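Local coordinates for protein sulfide-quinone reductase (Aquifex aeolicus, PDB 3HYW) that oxidises hydrogen sulfide and passes the electrons through FAD to a membrane quinone, building up polysulfide that is released as elemental sulfur, at residues N23-L28 and N330-N335; V146-I151 and F247-P252; V292-A297 and M315-M320. All coordinates share one frame; numbering follows the deposited sequence.

Contact 1 of 3, residues N23-L28 and N330-N335; sequences NLMPDL and NDIRNN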
loop_
_atom_site.group_PDB
_atom_site.type_symbol
_atom_site.label_atom_id
_atom_site.label_comp_id
_atom_site.label_asym_id
_atom_site.label_seq_id
_atom_site.Cartn_x
_atom_site.Cartn_y
_atom_site.Cartn_z
ATOM N N ASN A 23 40.503 11.087 24.906
ATOM C CA ASN A 23 39.778 12.031 25.748
ATOM C C ASN A 23 39.497 11.454 27.136
ATOM O O ASN A 23 39.449 12.187 28.128
ATOM C CB ASN A 23 38.491 12.497 25.042
ATOM C CG ASN A 23 38.774 13.469 23.881
ATOM O OD1 ASN A 23 38.407 13.218 22.732
ATOM N ND2 ASN A 23 39.443 14.572 24.188
ATOM N N LEU A 24 39.335 10.133 27.192
ATOM C CA LEU A 24 39.154 9.402 28.443
ATOM C C LEU A 24 40.458 9.282 29.242
ATOM O O LEU A 24 40.454 9.363 30.477
ATOM C CB LEU A 24 38.606 8.004 28.146
ATOM C CG LEU A 24 37.116 7.655 28.320
ATOM C CD1 LEU A 24 36.171 8.802 28.076
ATOM C CD2 LEU A 24 36.741 6.458 27.454
ATOM N N MET A 25 41.562 9.098 28.526
ATOM C CA MET A 25 42.853 8.804 29.136
ATOM C C MET A 25 43.962 9.559 28.401
ATOM O O MET A 25 44.535 9.042 27.442
ATOM C CB MET A 25 43.096 7.291 29.109
ATOM C CG MET A 25 44.055 6.769 30.160
ATOM S SD MET A 25 44.046 4.967 30.214
ATOM C CE MET A 25 42.626 4.662 31.255
ATOM N N PRO A 26 44.252 10.801 28.837
ATOM C CA PRO A 26 45.306 11.635 28.249
ATOM C C PRO A 26 46.699 11.002 28.199
ATOM O O PRO A 26 47.466 11.308 27.288
ATOM C CB PRO A 26 45.319 12.868 29.160
ATOM C CG PRO A 26 43.914 12.952 29.662
ATOM C CD PRO A 26 43.550 11.516 29.919
ATOM N N ASP A 27 47.029 10.137 29.156
ATOM C CA ASP A 27 48.374 9.558 29.200
ATOM C C ASP A 27 48.520 8.242 28.416
ATOM O O ASP A 27 49.632 7.775 28.181
ATOM C CB ASP A 27 48.897 9.443 30.644
ATOM C CG ASP A 27 48.281 8.286 31.416
ATOM O OD1 ASP A 27 47.101 7.938 31.168
ATOM O OD2 ASP A 27 48.994 7.727 32.287
ATOM N N LEU A 28 47.392 7.678 27.987
ATOM C CA LEU A 28 47.360 6.449 27.190
ATOM C C LEU A 28 48.173 6.607 25.905
ATOM O O LEU A 28 48.002 7.587 25.190
ATOM C CB LEU A 28 45.911 6.132 26.807
ATOM C CG LEU A 28 45.308 4.725 26.905
ATOM C CD1 LEU A 28 44.112 4.600 25.978
ATOM C CD2 LEU A 28 46.295 3.603 26.660
ATOM N N ASN A 330 38.274 0.898 31.414
ATOM C CA ASN A 330 37.858 0.211 32.633
ATOM C C ASN A 330 38.673 -1.041 32.943
ATOM O O ASN A 330 38.875 -1.377 34.111
ATOM C CB ASN A 330 36.370 -0.123 32.591
ATOM C CG ASN A 330 35.502 1.085 32.847
ATOM O OD1 ASN A 330 36.004 2.192 33.052
ATOM N ND2 ASN A 330 34.189 0.883 32.836
ATOM N N ASP A 331 39.142 -1.730 31.904
ATOM C CA ASP A 331 40.041 -2.859 32.120
ATOM C C ASP A 331 41.363 -2.380 32.719
ATOM O O ASP A 331 41.834 -2.941 33.715
ATOM C CB ASP A 331 40.288 -3.652 30.838
ATOM C CG ASP A 331 41.041 -4.939 31.101
ATOM O OD1 ASP A 331 40.424 -5.892 31.625
ATOM O OD2 ASP A 331 42.254 -4.994 30.805
ATOM N N ILE A 332 41.937 -1.331 32.120
ATOM C CA ILE A 332 43.179 -0.713 32.605
ATOM C C ILE A 332 43.068 -0.296 34.076
ATOM O O ILE A 332 43.992 -0.513 34.868
ATOM C CB ILE A 332 43.578 0.524 31.741
ATOM C CG1 ILE A 332 43.949 0.091 30.321
ATOM C CG2 ILE A 332 44.736 1.326 32.404
ATOM C CD1 ILE A 332 44.153 1.235 29.340
ATOM N N ARG A 333 41.927 0.291 34.432
ATOM C CA ARG A 333 41.716 0.850 35.765
ATOM C C ARG A 333 41.141 -0.148 36.775
ATOM O O ARG A 333 40.807 0.233 37.895
ATOM C CB ARG A 333 40.821 2.092 35.670
ATOM C CG ARG A 333 41.503 3.292 35.026
ATOM C CD ARG A 333 40.538 4.430 34.809
ATOM N NE ARG A 333 41.213 5.608 34.268
ATOM C CZ ARG A 333 40.598 6.613 33.650
ATOM N NH1 ARG A 333 39.278 6.598 33.481
ATOM N NH2 ARG A 333 41.308 7.634 33.192
ATOM N N ASN A 334 41.046 -1.420 36.383
ATOM C CA ASN A 334 40.414 -2.472 37.195
ATOM C C ASN A 334 38.997 -2.098 37.638
ATOM O O ASN A 334 38.611 -2.288 38.797
ATOM C CB ASN A 334 41.300 -2.894 38.387
ATOM C CG ASN A 334 40.877 -4.233 38.997
ATOM O OD1 ASN A 334 40.242 -5.067 38.342
ATOM N ND2 ASN A 334 41.245 -4.446 40.262
ATOM N N ASN A 335 38.239 -1.545 36.695
ATOM C CA ASN A 335 36.822 -1.279 36.869
ATOM C C ASN A 335 36.045 -2.384 36.144
ATOM O O ASN A 335 36.154 -2.506 34.931
ATOM C CB ASN A 335 36.485 0.101 36.292
ATOM C CG ASN A 335 35.065 0.551 36.603
ATOM O OD1 ASN A 335 34.151 -0.262 36.762
ATOM N ND2 ASN A 335 34.872 1.864 36.670
HETATM O O HOH W 1 38.031 8.545 32.001
#

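Contact 2 of 3, residues V146-I151 and F247-P252; sequences VVIGAI and FTMFMP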
loop_
_atom_site.group_PDB
_atom_site.type_symbol
_atom_site.label_atom_id
_atom_site.label_comp_id
_atom_site.label_asym_id
_atom_site.label_seq_id
_atom_site.Cartn_x
_atom_site.Cartn_y
_atom_site.Cartn_z
ATOM N N VAL A 146 19.472 2.594 -17.318
ATOM C CA VAL A 146 20.238 2.508 -16.081
ATOM C C VAL A 146 19.649 1.424 -15.191
ATOM O O VAL A 146 18.425 1.292 -15.071
ATOM C CB VAL A 146 20.270 3.866 -15.346
ATOM C CG1 VAL A 146 20.791 3.720 -13.916
ATOM C CG2 VAL A 146 21.133 4.837 -16.111
ATOM N N VAL A 147 20.528 0.622 -14.602
ATOM C CA VAL A 147 20.131 -0.275 -13.525
ATOM C C VAL A 147 21.090 -0.177 -12.349
ATOM O O VAL A 147 22.312 -0.166 -12.504
ATOM C CB VAL A 147 19.855 -1.743 -14.009
ATOM C CG1 VAL A 147 20.857 -2.179 -15.027
ATOM C CG2 VAL A 147 19.790 -2.722 -12.848
ATOM N N ILE A 148 20.501 -0.063 -11.169
ATOM C CA ILE A 148 21.239 0.161 -9.939
ATOM C C ILE A 148 20.710 -0.860 -8.942
ATOM O O ILE A 148 19.564 -1.269 -9.033
ATOM C CB ILE A 148 21.029 1.626 -9.436
ATOM C CG1 ILE A 148 21.668 2.618 -10.420
ATOM C CG2 ILE A 148 21.613 1.834 -8.030
ATOM C CD1 ILE A 148 21.069 4.015 -10.394
ATOM N N GLY A 149 21.542 -1.293 -8.005
ATOM C CA GLY A 149 21.028 -2.129 -6.939
ATOM C C GLY A 149 22.054 -2.848 -6.104
ATOM O O GLY A 149 23.168 -2.363 -5.893
ATOM N N ALA A 150 21.647 -4.016 -5.624
ATOM C CA ALA A 150 22.439 -4.805 -4.699
ATOM C C ALA A 150 22.449 -6.271 -5.117
ATOM O O ALA A 150 21.417 -6.837 -5.483
ATOM C CB ALA A 150 21.891 -4.656 -3.297
ATOM N N ILE A 151 23.637 -6.864 -5.080
ATOM C CA ILE A 151 23.820 -8.282 -5.360
ATOM C C ILE A 151 23.429 -9.075 -4.099
ATOM O O ILE A 151 23.147 -8.472 -3.057
ATOM C CB ILE A 151 25.287 -8.589 -5.828
ATOM C CG1 ILE A 151 26.302 -8.346 -4.697
ATOM C CG2 ILE A 151 25.638 -7.758 -7.064
ATOM C CD1 ILE A 151 27.706 -8.867 -4.986
ATOM N N PHE A 247 24.390 1.816 -18.303
ATOM C CA PHE A 247 25.126 2.184 -17.098
ATOM C C PHE A 247 24.558 1.428 -15.908
ATOM O O PHE A 247 23.343 1.353 -15.741
ATOM C CB PHE A 247 25.058 3.697 -16.854
ATOM C CG PHE A 247 25.604 4.119 -15.513
ATOM C CD1 PHE A 247 24.793 4.097 -14.377
ATOM C CD2 PHE A 247 26.932 4.528 -15.382
ATOM C CE1 PHE A 247 25.298 4.466 -13.122
ATOM C CE2 PHE A 247 27.442 4.911 -14.137
ATOM C CZ PHE A 247 26.623 4.874 -13.005
ATOM N N THR A 248 25.443 0.867 -15.087
ATOM C CA THR A 248 25.034 0.231 -13.837
ATOM C C THR A 248 25.850 0.715 -12.637
ATOM O O THR A 248 26.994 1.163 -12.777
ATOM C CB THR A 248 25.126 -1.325 -13.895
ATOM O OG1 THR A 248 26.491 -1.723 -14.041
ATOM C CG2 THR A 248 24.312 -1.889 -15.049
ATOM N N MET A 249 25.241 0.621 -11.460
ATOM C CA MET A 249 25.929 0.848 -10.206
ATOM C C MET A 249 25.387 -0.178 -9.228
ATOM O O MET A 249 24.220 -0.115 -8.834
ATOM C CB MET A 249 25.682 2.275 -9.694
ATOM C CG MET A 249 26.677 2.772 -8.634
ATOM S SD MET A 249 26.712 1.847 -7.083
ATOM C CE MET A 249 25.143 2.295 -6.339
ATOM N N PHE A 250 26.236 -1.126 -8.843
ATOM C CA PHE A 250 25.848 -2.130 -7.871
ATOM C C PHE A 250 26.686 -2.087 -6.606
ATOM O O PHE A 250 27.881 -1.787 -6.645
ATOM C CB PHE A 250 25.826 -3.533 -8.496
ATOM C CG PHE A 250 24.554 -3.823 -9.224
ATOM C CD1 PHE A 250 23.505 -4.469 -8.580
ATOM C CD2 PHE A 250 24.378 -3.399 -10.536
ATOM C CE1 PHE A 250 22.304 -4.698 -9.236
ATOM C CE2 PHE A 250 23.186 -3.638 -11.203
ATOM C CZ PHE A 250 22.149 -4.289 -10.551
ATOM N N MET A 251 26.027 -2.353 -5.483
ATOM C CA MET A 251 26.711 -2.543 -4.213
ATOM C C MET A 251 27.384 -3.907 -4.220
ATOM O O MET A 251 26.789 -4.893 -4.684
ATOM C CB MET A 251 25.727 -2.473 -3.044
ATOM C CG MET A 251 24.923 -1.185 -2.963
ATOM S SD MET A 251 25.933 0.310 -2.833
ATOM C CE MET A 251 26.803 0.012 -1.292
ATOM N N PRO A 252 28.638 -3.965 -3.739
ATOM C CA PRO A 252 29.274 -5.244 -3.465
ATOM C C PRO A 252 28.869 -5.759 -2.087
ATOM O O PRO A 252 28.341 -4.996 -1.269
ATOM C CB PRO A 252 30.766 -4.904 -3.501
ATOM C CG PRO A 252 30.845 -3.475 -3.082
ATOM C CD PRO A 252 29.532 -2.823 -3.452
#

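Contact 3 of 3, residues V292-A297 and M315-M320; sequences VGVVTA and MMIEQM. With FAD (flavin-adenine dinucleotide), chain G.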
loop_
_atom_site.group_PDB
_atom_site.type_symbol
_atom_site.label_atom_id
_atom_site.label_comp_id
_atom_site.label_asym_id
_atom_site.label_seq_id
_atom_site.Cartn_x
_atom_site.Cartn_y
_atom_site.Cartn_z
ATOM N N VAL A 292 35.433 -2.765 15.972
ATOM C CA VAL A 292 34.539 -1.614 15.843
ATOM C C VAL A 292 34.254 -1.390 14.363
ATOM O O VAL A 292 35.169 -1.389 13.549
ATOM C CB VAL A 292 35.153 -0.319 16.462
ATOM C CG1 VAL A 292 34.260 0.898 16.223
ATOM C CG2 VAL A 292 35.398 -0.482 17.953
ATOM N N GLY A 293 32.981 -1.221 14.019
ATOM C CA GLY A 293 32.611 -0.900 12.651
ATOM C C GLY A 293 32.088 -2.045 11.813
ATOM O O GLY A 293 31.608 -3.054 12.336
ATOM N N VAL A 294 32.182 -1.868 10.494
ATOM C CA VAL A 294 31.645 -2.814 9.516
ATOM C C VAL A 294 32.355 -4.166 9.581
ATOM O O VAL A 294 31.776 -5.206 9.255
ATOM C CB VAL A 294 31.762 -2.230 8.072
ATOM C CG1 VAL A 294 31.356 -3.257 7.031
ATOM C CG2 VAL A 294 30.906 -0.972 7.941
ATOM N N VAL A 295 33.608 -4.145 10.013
ATOM C CA VAL A 295 34.420 -5.354 10.090
ATOM C C VAL A 295 33.935 -6.342 11.162
ATOM O O VAL A 295 34.387 -7.483 11.200
ATOM C CB VAL A 295 35.923 -5.014 10.297
ATOM C CG1 VAL A 295 36.214 -4.641 11.754
ATOM C CG2 VAL A 295 36.799 -6.184 9.847
ATOM N N THR A 296 33.028 -5.902 12.032
ATOM C CA THR A 296 32.505 -6.767 13.105
ATOM C C THR A 296 31.478 -7.782 12.593
ATOM O O THR A 296 30.605 -7.449 11.795
ATOM C CB THR A 296 31.908 -5.961 14.288
ATOM O OG1 THR A 296 30.830 -5.122 13.841
ATOM C CG2 THR A 296 32.988 -5.113 14.949
ATOM N N ALA A 297 31.586 -9.022 13.060
ATOM C CA ALA A 297 30.643 -10.062 12.669
ATOM C C ALA A 297 29.357 -9.951 13.491
ATOM O O ALA A 297 29.321 -10.299 14.676
ATOM C CB ALA A 297 31.269 -11.441 12.826
ATOM N N MET A 315 25.987 5.922 13.215
ATOM C CA MET A 315 25.586 6.016 14.621
ATOM C C MET A 315 25.861 4.734 15.421
ATOM O O MET A 315 26.319 4.806 16.562
ATOM C CB MET A 315 24.126 6.448 14.755
ATOM C CG MET A 315 23.589 6.324 16.172
ATOM S SD MET A 315 21.895 6.908 16.330
ATOM C CE MET A 315 22.202 8.588 16.809
ATOM N N MET A 316 25.586 3.575 14.822
ATOM C CA MET A 316 25.882 2.285 15.458
ATOM C C MET A 316 27.364 2.155 15.792
ATOM O O MET A 316 27.723 1.691 16.872
ATOM C CB MET A 316 25.497 1.128 14.540
ATOM C CG MET A 316 24.004 1.039 14.231
ATOM S SD MET A 316 23.651 -0.126 12.903
ATOM C CE MET A 316 24.067 -1.677 13.697
ATOM N N ILE A 317 28.202 2.565 14.842
ATOM C CA ILE A 317 29.651 2.472 14.942
ATOM C C ILE A 317 30.237 3.447 15.969
ATOM O O ILE A 317 31.174 3.100 16.690
ATOM C CB ILE A 317 30.303 2.686 13.557
ATOM C CG1 ILE A 317 29.899 1.550 12.617
ATOM C CG2 ILE A 317 31.842 2.776 13.671
ATOM C CD1 ILE A 317 30.247 1.792 11.186
ATOM N N GLU A 318 29.698 4.664 16.023
ATOM C CA GLU A 318 30.081 5.628 17.053
ATOM C C GLU A 318 29.769 5.082 18.446
ATOM O O GLU A 318 30.542 5.277 19.384
ATOM C CB GLU A 318 29.350 6.963 16.853
ATOM C CG GLU A 318 29.827 7.782 15.649
ATOM C CD GLU A 318 29.089 9.105 15.530
ATOM O OE1 GLU A 318 28.760 9.717 16.570
ATOM O OE2 GLU A 318 28.822 9.537 14.391
ATOM N N GLN A 319 28.621 4.417 18.569
ATOM C CA GLN A 319 28.231 3.750 19.811
ATOM C C GLN A 319 29.137 2.558 20.156
ATOM O O GLN A 319 29.485 2.384 21.322
ATOM C CB GLN A 319 26.767 3.316 19.738
ATOM C CG GLN A 319 25.810 4.504 19.631
ATOM C CD GLN A 319 24.382 4.092 19.390
ATOM O OE1 GLN A 319 24.107 2.930 19.108
ATOM N NE2 GLN A 319 23.457 5.044 19.498
ATOM N N MET A 320 29.501 1.745 19.153
ATOM C CA MET A 320 30.520 0.689 19.315
ATOM C C MET A 320 31.810 1.287 19.838
ATOM O O MET A 320 32.407 0.756 20.762
ATOM C CB MET A 320 30.848 0.017 17.984
ATOM C CG MET A 320 29.767 -0.866 17.415
ATOM S SD MET A 320 30.208 -1.309 15.735
ATOM C CE MET A 320 28.675 -2.023 15.151
HETATM P PA FAD G . 35.735 2.841 7.117
HETATM O O1A FAD G . 35.199 4.172 7.581
HETATM O O2A FAD G . 35.593 2.453 5.678
HETATM O O5B FAD G . 37.278 2.821 7.535
HETATM C C5B FAD G . 38.119 1.685 7.420
HETATM C C4B FAD G . 39.551 2.195 7.456
HETATM O O4B FAD G . 40.459 1.103 7.599
HETATM C C3B FAD G . 39.924 2.881 6.152
HETATM O O3B FAD G . 40.700 4.047 6.453
HETATM C C2B FAD G . 40.765 1.848 5.429
HETATM O O2B FAD G . 41.695 2.451 4.531
HETATM C C1B FAD G . 41.463 1.161 6.588
HETATM N N9A FAD G . 41.962 -0.212 6.305
HETATM C C8A FAD G . 41.350 -1.178 5.586
HETATM N N7A FAD G . 42.132 -2.287 5.593
HETATM C C5A FAD G . 43.240 -2.002 6.317
HETATM C C6A FAD G . 44.381 -2.722 6.666
HETATM N N6A FAD G . 44.536 -4.001 6.253
HETATM N N1A FAD G . 45.338 -2.132 7.430
HETATM C C2A FAD G . 45.201 -0.863 7.852
HETATM N N3A FAD G . 44.114 -0.146 7.527
HETATM C C4A FAD G . 43.122 -0.694 6.767
HETATM N N1 FAD G . 26.328 5.222 7.346
HETATM C C2 FAD G . 25.470 6.162 7.827
HETATM O O2 FAD G . 25.158 6.158 9.034
HETATM N N3 FAD G . 24.947 7.119 7.023
HETATM C C4 FAD G . 25.274 7.155 5.715
HETATM O O4 FAD G . 24.749 8.104 4.886
HETATM C C4X FAD G . 26.147 6.204 5.200
HETATM N N5 FAD G . 26.465 6.240 3.887
HETATM C C5X FAD G . 27.318 5.331 3.365
HETATM C C6 FAD G . 27.642 5.399 2.006
HETATM C C7 FAD G . 28.510 4.470 1.440
HETATM C C7M FAD G . 28.829 4.578 -0.039
HETATM C C8 FAD G . 29.053 3.467 2.247
HETATM C C8M FAD G . 30.001 2.419 1.696
HETATM C C9 FAD G . 28.719 3.403 3.603
HETATM C C9A FAD G . 27.854 4.342 4.187
HETATM N N10 FAD G . 27.539 4.301 5.516
HETATM C C10 FAD G . 26.681 5.220 6.031
HETATM C "C1'" FAD G . 28.056 3.205 6.369
HETATM C "C2'" FAD G . 29.186 3.452 7.347
HETATM O "O2'" FAD G . 28.909 4.609 8.147
HETATM C "C3'" FAD G . 30.503 3.553 6.577
HETATM O "O3'" FAD G . 30.711 2.330 5.829
HETATM C "C4'" FAD G . 31.678 3.792 7.516
HETATM O "O4'" FAD G . 32.776 4.283 6.735
HETATM C "C5'" FAD G . 32.076 2.512 8.241
HETATM O "O5'" FAD G . 33.112 2.788 9.179
HETATM P P FAD G . 34.347 1.779 9.420
HETATM O O1P FAD G . 35.268 2.427 10.419
HETATM O O2P FAD G . 33.837 0.379 9.684
HETATM O O3P FAD G . 35.075 1.670 7.986
#

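Contact 1 of 3, residues N23-L28 and N330-N335
Over one face of the Arg333 guanidinium sits the CE methyl of Met25, offset toward the rim and 3.5 Å from Arg333 NE; a water lies at the edge of the same group, in its plane. That water accepts from Arg333 NH1 at 2.7 Å and donates to the carbonyl oxygen of Leu24, while Arg333 NH2 reaches Leu24 O directly in a weak, bent hydrogen bond of 3.3 Å (142° at the hydrogen). Leu24 O, where helix 12-24 runs out, is thus linked to the arginine twice, by the weak direct bond and through the water. Arg333 gets there because its chain is extended from CG to NE. Met25 reaches toward it tip to tip, and a bend at chi3 (-83°) sets CE over the guanidinium. Beside this polar patch lies a small apolar cluster: Met25 SD is 3.8 Å from Ile332 CD1, and Leu28 CD2 meets the same methyl at 4.2 Å. Alongside, the side chain of Leu24 packs on Ala325, His326 and Val329 of helix 314-332. Each segment leaves its helix differently, one by a type I turn from Met25 to Leu28 that leads into strand 29-33, the other by a Schellman motif whose positive-phi residue is Asn334. This is packing between the C-terminal ends of two helices, the first being the helix of the Rossmann-type beta-alpha-beta unit that binds FAD.

Contact 2 of 3, residues V146-I151 and F247-P252
Four backbone hydrogen bonds tie Val146-Ala150 to Phe247-Met251: Val147 N gives to Phe247 O, Met249 N to Val147 O, Gly149 N to Met249 O, and Met251 N to Gly149 O, this last at 2.9 Å and nearly straight (168°). Each carbonyl of the set also takes a CA-H...O contact, as from Thr248 CA to Val147 O at 3.1 Å. Thr248 OG1 turns to Ser120 for its hydrogen bond, leaving Thr248 CG2 to press on Val147 CG1 at 3.5 Å, tighter than usual for two carbons. The pairing is parallel, and the two strands are neighbours within a mixed five-stranded sheet; on its other edge 146-150 is bonded to strand 182-185, so it is an interior strand, consistent with the second Rossmann-like domain of the pyridine nucleotide-disulphide oxidoreductase family. Phe250 leans across to its partner strand, with Gly149 N and Ile148 C over one face of the ring. Phe250 CD1 comes to 3.3 Å from Gly149 C, and Phe250 CZ touches Val147 CG2 at 3.6 Å. The bare CA of Gly149, at backbone angles that call for glycine, lets the ring lie close over the strand; Val231 of strand 230-234 also packs on Phe250. On the face of Val146, Ile148 and Met249, helices 126-141 and 158-173 pack. There Val146 CG1 meets the edge of the Phe247 ring, and the doubly bent Met249 brings CE to 3.9 Å from Ile148 CG2. Toward the strand ends, Ile151 CG1 lies 3.5 Å from Met251 O, while the Met251 side chain leads off to Cys124 and the bound hydrogen sulfide.

Contact 3 of 3, residues V292-A297 and M315-M320
Gly293 and Ile317 bring their CA atoms to 5.0 Å, the loop that follows strand 289-291 folding into a type I turn from Gly293 to Thr296 against the side of helix 314-332. Met320 reaches to the loop with its chain extended beyond CG, and its sulfur accepts a weak but fairly straight hydrogen bond from Gly293 N (3.3 Å to SD, 161° at the hydrogen). Beyond the sulfur, Met320 CE comes to rest 4.0 Å from Thr296 OG1. Thr296 OG1 donates to Gly293 O at 2.7 Å, and Thr296 N gives to the same oxygen, so two bonds grip one carbonyl and fix the turn. Val292, its CG1 anti to the backbone N (chi1 175°), slides past Met320 in the opposite direction and sets this methyl 3.9 Å from Met320 CB; Ile317 CG2 touches it from the preceding helical turn. The other branch of Ile317 packs on the glycine itself, Ile317 CG1 lying 3.7 Å from Gly293 CA, and carries Ile317 CD1 on to FAD C5' at 3.5 Å. Gly293 has positive phi, and its backbone angles by themselves call for glycine; the bare CA leaves room for FAD O2P. One residue on, Val294 N donates to FAD O2P in a nearly straight bond of 2.9 Å. Gly314 N and Gly13 N also bond to the FAD, and Ile317 touches Val12 on helix 12-24, while Met315 and Glu318 touch the decylubiquinone. Loop and helix together form part of the FAD site, where backbone amides from the Rossmann-type dinucleotide-binding fold meet the cofactor.

In the fold
Contacts 2 and 3 are wholly buried, whereas contact 1 is partly exposed at the periphery, its centre about 28 Å from that of the chain. Helix 314-332 serves both contact 1 and contact 3: its start lies near the quinone and FAD, its end close to the surface, with the two contact centres about 21 Å apart. Contact 2 lies in the mixed sheet around strands 146-150 and 247-255, apart from the parallel FAD-binding sheet that the other two adjoin, and about 45 Å from contact 1 between centres. Chemistry follows place: an arginine, a water and a few apolar tips near the surface, regular strand pairing flanked by apolar side chains in the sheet, and a glycine-bearing loop with a sulfur acceptor beside the cofactor.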